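Local coordinates for protein p-nitrophenyl phosphatase (Pho2) (Archaeoglobus fulgidus, PDB 3QGM) that probably hydrolyses phosphate monoesters as a metal-dependent phosphatase of the haloacid dehalogenase (HAD) superfamily and binds a calcium ion, at residues Y11-I15 / D16-G20; E59-S63 / F64-V68; E111-Y115 / D116-Y120. One frame throughout, in Å; residues are numbered along the deposited sequence.

Interaction 1: residues Y11-I15 / D16-G20. With CA (calcium ion), chain E.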
loop_
_atom_site.group_PDB
_atom_site.type_symbol
_atom_site.label_atom_id
_atom_site.label_comp_id
_atom_site.label_asym_id
_atom_site.label_seq_id
_atom_site.Cartn_x
_atom_site.Cartn_y
_atom_site.Cartn_z
ATOM N N TYR A 11 35.597 2.772 4.533
ATOM C CA TYR A 11 34.489 3.628 4.101
ATOM C C TYR A 11 33.382 2.760 3.503
ATOM O O TYR A 11 33.622 1.946 2.637
ATOM C CB TYR A 11 34.992 4.648 3.079
ATOM C CG TYR A 11 35.961 5.598 3.718
ATOM C CD1 TYR A 11 35.518 6.788 4.293
ATOM C CD2 TYR A 11 37.299 5.281 3.832
ATOM C CE1 TYR A 11 36.383 7.637 4.925
ATOM C CE2 TYR A 11 38.181 6.137 4.497
ATOM C CZ TYR A 11 37.715 7.309 5.041
ATOM O OH TYR A 11 38.575 8.180 5.708
ATOM N N ILE A 12 32.181 2.934 4.013
ATOM C CA ILE A 12 30.975 2.333 3.462
ATOM C C ILE A 12 30.372 3.440 2.624
ATOM O O ILE A 12 29.945 4.471 3.172
ATOM C CB ILE A 12 30.005 1.896 4.552
ATOM C CG1 ILE A 12 30.650 0.725 5.302
ATOM C CG2 ILE A 12 28.637 1.499 3.915
ATOM C CD1 ILE A 12 29.833 0.150 6.464
ATOM N N ILE A 13 30.396 3.238 1.297
ATOM C CA ILE A 13 30.033 4.299 0.338
ATOM C C ILE A 13 28.744 3.977 -0.418
ATOM O O ILE A 13 28.606 2.970 -1.099
ATOM C CB ILE A 13 31.191 4.678 -0.592
ATOM C CG1 ILE A 13 32.435 5.062 0.234
ATOM C CG2 ILE A 13 30.795 5.860 -1.447
ATOM C CD1 ILE A 13 33.669 5.437 -0.626
ATOM N N ASP A 14 27.750 4.824 -0.214
ATOM C CA ASP A 14 26.530 4.819 -1.070
ATOM C C ASP A 14 26.965 5.100 -2.524
ATOM O O ASP A 14 27.870 5.917 -2.762
ATOM C CB ASP A 14 25.594 5.874 -0.485
ATOM C CG ASP A 14 24.422 6.280 -1.376
ATOM O OD1 ASP A 14 23.737 5.484 -2.083
ATOM O OD2 ASP A 14 24.166 7.494 -1.292
ATOM N N ILE A 15 26.363 4.392 -3.481
ATOM C CA ILE A 15 26.686 4.569 -4.899
ATOM C C ILE A 15 25.863 5.727 -5.494
ATOM O O ILE A 15 26.435 6.730 -5.918
ATOM C CB ILE A 15 26.415 3.294 -5.693
ATOM C CG1 ILE A 15 27.313 2.145 -5.195
ATOM C CG2 ILE A 15 26.634 3.503 -7.218
ATOM C CD1 ILE A 15 26.909 0.772 -5.744
ATOM N N ASP A 16 24.543 5.599 -5.518
ATOM C CA ASP A 16 23.707 6.617 -6.200
ATOM C C ASP A 16 23.635 7.951 -5.466
ATOM O O ASP A 16 23.233 8.034 -4.291
ATOM C CB ASP A 16 22.298 6.094 -6.531
ATOM C CG ASP A 16 21.871 6.449 -7.980
ATOM O OD1 ASP A 16 22.485 5.885 -8.941
ATOM O OD2 ASP A 16 20.959 7.299 -8.141
ATOM N N GLY A 17 24.053 8.990 -6.170
ATOM C CA GLY A 17 24.114 10.362 -5.638
ATOM C C GLY A 17 25.528 10.669 -5.170
ATOM O O GLY A 17 25.842 11.800 -4.776
ATOM N N VAL A 18 26.394 9.661 -5.191
ATOM C CA VAL A 18 27.748 9.811 -4.644
ATOM C C VAL A 18 28.765 9.529 -5.742
ATOM O O VAL A 18 29.598 10.389 -6.046
ATOM C CB VAL A 18 28.028 8.881 -3.437
ATOM C CG1 VAL A 18 29.491 9.122 -2.863
ATOM C CG2 VAL A 18 26.970 9.033 -2.380
ATOM N N ILE A 19 28.655 8.370 -6.384
ATOM C CA ILE A 19 29.612 7.978 -7.437
ATOM C C ILE A 19 29.022 8.005 -8.849
ATOM O O ILE A 19 29.711 8.318 -9.856
ATOM C CB ILE A 19 30.167 6.600 -7.115
ATOM C CG1 ILE A 19 30.948 6.700 -5.803
ATOM C CG2 ILE A 19 31.070 6.081 -8.215
ATOM C CD1 ILE A 19 30.694 5.512 -4.963
ATOM N N GLY A 20 27.736 7.730 -8.923
ATOM C CA GLY A 20 27.036 7.872 -10.159
ATOM C C GLY A 20 25.593 8.216 -9.932
ATOM O O GLY A 20 25.076 8.194 -8.820
HETATM CA CA CA E . 22.060 7.493 -2.401
HETATM O O HOH W 1 23.398 3.659 -3.965
HETATM O O HOH W 2 20.418 8.798 -3.649
HETATM O O HOH W 3 20.781 5.757 -3.328
HETATM O O HOH W 4 21.159 6.913 -0.555
#

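Interaction 2: residues E59-S63 / F64-V68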
loop_
_atom_site.group_PDB
_atom_site.type_symbol
_atom_site.label_atom_id
_atom_site.label_comp_id
_atom_site.label_asym_id
_atom_site.label_seq_id
_atom_site.Cartn_x
_atom_site.Cartn_y
_atom_site.Cartn_z
ATOM N N GLU A 59 29.725 -4.359 -12.596
ATOM C CA GLU A 59 30.069 -3.984 -13.952
ATOM C C GLU A 59 29.856 -2.480 -14.166
ATOM O O GLU A 59 30.704 -1.842 -14.744
ATOM C CB GLU A 59 29.307 -4.859 -14.977
ATOM C CG GLU A 59 29.902 -6.244 -15.020
ATOM C CD GLU A 59 29.117 -7.256 -15.878
ATOM O OE1 GLU A 59 28.220 -6.860 -16.641
ATOM O OE2 GLU A 59 29.429 -8.438 -15.759
ATOM N N ARG A 60 28.815 -1.894 -13.589
ATOM C CA ARG A 60 28.634 -0.456 -13.707
ATOM C C ARG A 60 29.780 0.352 -13.102
ATOM O O ARG A 60 30.330 1.252 -13.769
ATOM C CB ARG A 60 27.313 -0.017 -13.160
ATOM C CG ARG A 60 27.138 1.510 -13.225
ATOM C CD ARG A 60 25.806 1.911 -12.677
ATOM N NE ARG A 60 24.759 1.194 -13.364
ATOM C CZ ARG A 60 23.479 1.187 -13.030
ATOM N NH1 ARG A 60 23.041 1.882 -11.988
ATOM N NH2 ARG A 60 22.630 0.468 -13.759
ATOM N N LEU A 61 30.161 0.056 -11.863
ATOM C CA LEU A 61 31.292 0.766 -11.250
ATOM C C LEU A 61 32.553 0.665 -12.119
ATOM O O LEU A 61 33.258 1.656 -12.328
ATOM C CB LEU A 61 31.603 0.282 -9.830
ATOM C CG LEU A 61 30.518 0.661 -8.786
ATOM C CD1 LEU A 61 30.931 0.275 -7.425
ATOM C CD2 LEU A 61 30.240 2.127 -8.821
ATOM N N ARG A 62 32.829 -0.538 -12.634
ATOM C CA ARG A 62 33.957 -0.671 -13.561
ATOM C C ARG A 62 33.795 0.170 -14.822
ATOM O O ARG A 62 34.781 0.699 -15.285
ATOM C CB ARG A 62 34.260 -2.135 -13.908
ATOM C CG ARG A 62 34.618 -2.980 -12.685
ATOM C CD ARG A 62 34.444 -4.496 -13.002
ATOM N NE ARG A 62 35.079 -5.329 -11.994
ATOM C CZ ARG A 62 35.033 -6.670 -11.959
ATOM N NH1 ARG A 62 34.357 -7.378 -12.881
ATOM N NH2 ARG A 62 35.671 -7.300 -10.989
ATOM N N SER A 63 32.583 0.318 -15.362
ATOM C CA SER A 63 32.377 1.188 -16.531
ATOM C C SER A 63 32.695 2.661 -16.202
ATOM O O SER A 63 32.982 3.433 -17.109
ATOM C CB SER A 63 30.971 1.058 -17.131
ATOM O OG SER A 63 29.978 1.804 -16.421
ATOM N N PHE A 64 32.627 3.045 -14.925
ATOM C CA PHE A 64 33.021 4.397 -14.487
ATOM C C PHE A 64 34.532 4.563 -14.390
ATOM O O PHE A 64 35.037 5.653 -14.172
ATOM C CB PHE A 64 32.415 4.712 -13.103
ATOM C CG PHE A 64 30.907 4.788 -13.081
ATOM C CD1 PHE A 64 30.176 4.970 -14.237
ATOM C CD2 PHE A 64 30.222 4.697 -11.886
ATOM C CE1 PHE A 64 28.813 5.048 -14.199
ATOM C CE2 PHE A 64 28.841 4.774 -11.852
ATOM C CZ PHE A 64 28.140 4.925 -13.004
ATOM N N GLY A 65 35.268 3.464 -14.481
ATOM C CA GLY A 65 36.713 3.540 -14.470
ATOM C C GLY A 65 37.314 3.084 -13.164
ATOM O O GLY A 65 38.517 3.236 -12.946
ATOM N N LEU A 66 36.488 2.529 -12.279
ATOM C CA LEU A 66 36.954 2.139 -10.963
ATOM C C LEU A 66 37.405 0.680 -11.015
ATOM O O LEU A 66 36.829 -0.143 -11.744
ATOM C CB LEU A 66 35.844 2.333 -9.904
ATOM C CG LEU A 66 35.167 3.715 -9.876
ATOM C CD1 LEU A 66 34.279 3.834 -8.666
ATOM C CD2 LEU A 66 36.173 4.829 -9.870
ATOM N N GLU A 67 38.425 0.396 -10.219
ATOM C CA GLU A 67 38.961 -0.922 -10.052
ATOM C C GLU A 67 38.272 -1.456 -8.810
ATOM O O GLU A 67 38.483 -0.932 -7.727
ATOM C CB GLU A 67 40.472 -0.845 -9.834
ATOM C CG GLU A 67 41.269 -2.022 -10.387
ATOM C CD GLU A 67 42.349 -1.550 -11.378
ATOM O OE1 GLU A 67 41.973 -1.145 -12.509
ATOM O OE2 GLU A 67 43.556 -1.562 -11.025
ATOM N N VAL A 68 37.439 -2.479 -8.990
ATOM C CA VAL A 68 36.500 -2.934 -7.953
ATOM C C VAL A 68 36.374 -4.437 -8.098
ATOM O O VAL A 68 36.154 -4.943 -9.190
ATOM C CB VAL A 68 35.068 -2.283 -8.133
ATOM C CG1 VAL A 68 34.145 -2.630 -7.000
ATOM C CG2 VAL A 68 35.153 -0.765 -8.275
#

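Interaction 3: residues E111-Y115 / D116-Y120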
loop_
_atom_site.group_PDB
_atom_site.type_symbol
_atom_site.label_atom_id
_atom_site.label_comp_id
_atom_site.label_asym_id
_atom_site.label_seq_id
_atom_site.Cartn_x
_atom_site.Cartn_y
_atom_site.Cartn_z
ATOM N N GLU A 111 15.398 -21.836 -3.612
ATOM C CA GLU A 111 14.480 -22.438 -4.567
ATOM C C GLU A 111 13.243 -21.563 -4.721
ATOM O O GLU A 111 12.534 -21.327 -3.734
ATOM C CB GLU A 111 14.062 -23.821 -4.057
ATOM C CG GLU A 111 13.096 -24.575 -4.975
ATOM C CD GLU A 111 12.649 -25.949 -4.436
ATOM O OE1 GLU A 111 13.150 -26.401 -3.387
ATOM O OE2 GLU A 111 11.761 -26.567 -5.060
ATOM N N ILE A 112 12.967 -21.123 -5.949
ATOM C CA ILE A 112 11.849 -20.255 -6.238
ATOM C C ILE A 112 10.578 -21.060 -6.420
ATOM O O ILE A 112 10.482 -21.895 -7.326
ATOM C CB ILE A 112 12.073 -19.384 -7.477
ATOM C CG1 ILE A 112 13.437 -18.672 -7.439
ATOM C CG2 ILE A 112 10.938 -18.316 -7.624
ATOM C CD1 ILE A 112 13.581 -17.710 -6.297
ATOM N N VAL A 113 9.582 -20.831 -5.562
ATOM C CA VAL A 113 8.364 -21.612 -5.629
ATOM C C VAL A 113 7.115 -20.724 -5.652
ATOM O O VAL A 113 7.187 -19.480 -5.566
ATOM C CB VAL A 113 8.314 -22.610 -4.439
ATOM C CG1 VAL A 113 9.527 -23.572 -4.525
ATOM C CG2 VAL A 113 8.311 -21.857 -3.090
ATOM N N ASP A 114 5.964 -21.371 -5.743
ATOM C CA ASP A 114 4.691 -20.660 -5.732
ATOM C C ASP A 114 4.467 -20.105 -4.341
ATOM O O ASP A 114 5.051 -20.579 -3.374
ATOM C CB ASP A 114 3.546 -21.605 -6.102
ATOM C CG ASP A 114 3.712 -22.216 -7.463
ATOM O OD1 ASP A 114 4.490 -21.670 -8.276
ATOM O OD2 ASP A 114 3.066 -23.243 -7.736
ATOM N N TYR A 115 3.612 -19.087 -4.253
ATOM C CA TYR A 115 3.365 -18.369 -3.010
ATOM C C TYR A 115 2.847 -19.274 -1.896
ATOM O O TYR A 115 3.175 -19.059 -0.741
ATOM C CB TYR A 115 2.380 -17.199 -3.237
ATOM C CG TYR A 115 0.928 -17.607 -3.474
ATOM C CD1 TYR A 115 0.435 -17.859 -4.763
ATOM C CD2 TYR A 115 0.063 -17.783 -2.414
ATOM C CE1 TYR A 115 -0.917 -18.240 -4.965
ATOM C CE2 TYR A 115 -1.255 -18.171 -2.615
ATOM C CZ TYR A 115 -1.737 -18.385 -3.878
ATOM O OH TYR A 115 -3.039 -18.771 -4.012
ATOM N N ASP A 116 2.097 -20.317 -2.246
ATOM C CA ASP A 116 1.528 -21.248 -1.275
ATOM C C ASP A 116 2.481 -22.351 -0.847
ATOM O O ASP A 116 2.152 -23.125 0.024
ATOM C CB ASP A 116 0.194 -21.860 -1.804
ATOM C CG ASP A 116 0.339 -22.514 -3.218
ATOM O OD1 ASP A 116 1.456 -22.499 -3.766
ATOM O OD2 ASP A 116 -0.660 -23.028 -3.780
ATOM N N GLU A 117 3.656 -22.441 -1.464
ATOM C CA GLU A 117 4.656 -23.431 -1.053
ATOM C C GLU A 117 5.803 -22.762 -0.325
ATOM O O GLU A 117 6.572 -23.434 0.330
ATOM C CB GLU A 117 5.238 -24.151 -2.285
ATOM C CG GLU A 117 4.221 -25.014 -3.057
ATOM C CD GLU A 117 4.643 -25.353 -4.513
ATOM O OE1 GLU A 117 5.549 -24.695 -5.117
ATOM O OE2 GLU A 117 4.023 -26.288 -5.066
ATOM N N ALA A 118 5.926 -21.438 -0.457
ATOM C CA ALA A 118 7.078 -20.719 0.085
ATOM C C ALA A 118 7.222 -20.844 1.589
ATOM O O ALA A 118 6.223 -20.810 2.292
ATOM C CB ALA A 118 6.980 -19.227 -0.285
ATOM N N GLU A 119 8.458 -20.946 2.073
ATOM C CA GLU A 119 8.775 -20.694 3.474
ATOM C C GLU A 119 9.139 -19.225 3.728
ATOM O O GLU A 119 9.090 -18.777 4.858
ATOM C CB GLU A 119 9.960 -21.530 3.949
ATOM C CG GLU A 119 10.126 -22.872 3.261
ATOM C CD GLU A 119 11.526 -23.431 3.503
ATOM O OE1 GLU A 119 11.993 -23.261 4.662
ATOM O OE2 GLU A 119 12.147 -23.983 2.557
ATOM N N TYR A 120 9.563 -18.502 2.690
ATOM C CA TYR A 120 9.896 -17.089 2.820
ATOM C C TYR A 120 9.138 -16.272 1.782
ATOM O O TYR A 120 9.066 -16.658 0.593
ATOM C CB TYR A 120 11.392 -16.843 2.611
ATOM C CG TYR A 120 12.321 -17.236 3.760
ATOM C CD1 TYR A 120 12.612 -18.574 4.024
ATOM C CD2 TYR A 120 12.903 -16.252 4.588
ATOM C CE1 TYR A 120 13.452 -18.928 5.101
ATOM C CE2 TYR A 120 13.737 -16.606 5.669
ATOM C CZ TYR A 120 14.008 -17.945 5.895
ATOM O OH TYR A 120 14.850 -18.282 6.903
#

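Interaction 1: residues Y11-I15 / D16-G20
Asp14 and Asp16 meet at the calcium ion, one through its side chain and the other through its backbone. Both carboxylate oxygens of Asp14 reach the metal, Asp14 OD2 at 2.4 Å and Asp14 OD1 at 2.6 Å, in bidentate binding; CG anti to the backbone N (chi1 166°) carries the carboxylate toward the metal. The carbonyl oxygen Asp16 O binds the calcium ion at 2.3 Å, and three waters and Asp212 complete the shell. Water 1 ties the same two residues together away from the metal, donating to Asp14 OD1 and accepting from Asp16 N. The Asp16 carboxylate turns elsewhere, its OD1 taking the backbone N-H of Ser22.

Behind this shell, Ile15 O fixes the turn. It accepts from Ile19 N at 2.8 Å, almost straight and in the carbonyl plane, and from Val18 N at 3.0 Å, which sits above that plane; Gly20 N adds a weak third bond. The fold-back seats Val18 CG2 3.4 Å from Asp14 OD2, next to the metal-binding carboxylate, and brings Ile19 CD1 within 3.5 Å of Ile13 CG2, the two side chains crossing at about a right angle. Gly17, with phi 97°, carries the chain round. A strand end that presents Asp14 and Asp16 to a metal, with Val18 packed beside the carboxylate, is consistent with the DxDx(T/V) motif of the HAD superfamily.

Interaction 2: residues E59-S63 / F64-V68
A Schellman motif ends helix 54-63, and the contact between 59-63 and 64-68 is built round it. Gly65 leaves helical geometry with phi 106°, and two bonds return to the last turn: Gly65 N to Arg62 O at 2.9 Å, and a weak one from Leu66 N to Leu61 O at 3.3 Å. One residue earlier, Arg60 O receives both Phe64 N and the hydroxyl of Ser63, whose OG donates to Arg60 O at 2.7 Å on a lone pair in the carbonyl plane. Ser63 OG can reach back because chi1 of 80° sets it between its own N and carbonyl carbon. The same Arg60 O lies over one face of the Phe64 ring, offset toward the rim, while Arg60 CG touches the far end of that ring at CZ, 3.6 Å away; the two side chains run side by side.

Arg62 spans the turn on the opposite flank from Arg60. Its chain is extended from CG to NE, and NE and NH2 both donate to the single atom Val68 O, each at 3.0 Å, with that oxygen only 14° out of the guanidinium plane. At the root of the same side chain, Arg62 CA makes a CA-H...O contact with Leu66 O.

Leu61 forms the inner side: its CB meets Val68 CG2 and its CD2 meets Phe64 CD2, each at 4.0 Å. On this side Leu61 and Val68 pack on Phe45 of strand 42-47 and Ile73 of strand 73-75, while Leu66 lies against Val30 and Val33 of helix 27-38.

Interaction 3: residues E111-Y115 / D116-Y120
Val113 and Asp114 face Glu117 and Ala118 across a type I beta turn, residues 114-117, that follows strand 111-112. The closely packed part combines the backbone bonds of the turn with Val113. Asp114 O receives Glu117 N at 3.0 Å, with an N-H...O angle of 156°, although the donor stands well above the carbonyl plane (57° out of it) and so off the lone pairs; Ala118 N adds a weak bond to the same oxygen at 3.2 Å. Against this turn lies Val113 CG2, 3.6 Å from Ala118 N and 4.1 Å from Ala118 CB. That methyl lies between the backbone N and the carbonyl carbon of Val113, which aims it at the second half of the turn. Ala118 is buried and continues the apolar side onto Phe94 of strand 92-95.

The other side is polar and largely exposed. Glu117, extended beyond CG, folds back alongside Asp114, and its OE1 accepts a weak bond from Asp114 N at 3.4 Å while also touching Val113 CB. The two carboxylates point the same way, their planes only 6° apart, with Asp114 OD2 3.9 Å from Glu117 OE1. Asp116 brings a third acid, its OD1 lying 4.3 Å from Asp114 OD2. Asp116 CB rests over one face of the Tyr115 ring, toward the rim, and the phenol oxygen is held by Arg139 of helix 131-143. Arg143, on that same helix, donates to Ala118 O.

Three acids so close together should repel one another and may raise the proton affinity of the Asp114-Glu117 pair, a cost probably eased by solvent; the bonds to Asp114 O, the Val113-Ala118 packing and the bond from Arg143 probably oppose it, and the weak Asp114 N bond to Glu117 OE1 may offset part.

From the N terminus the three contacts follow in series; none nests in or crosses another, and each closes a short local turn. Interaction 1 turns the chain after strand 10-14 of the six-stranded parallel sheet. Interaction 2 closes the end of helix 54-63 on the way to strand 73-75, at that sheet's edge, and touches interaction 1 directly: Ile19 CG2 packs on Leu66 CD1 at 3.9 Å and also meets Phe64 and Leu61, joining the metal-binding loop to the helix end. Interaction 3 lies apart, its centre about 34 Å from that of interaction 1, linking strands 111-112 and 120-123, which flank strand 92-95 in the separate five-stranded sheet.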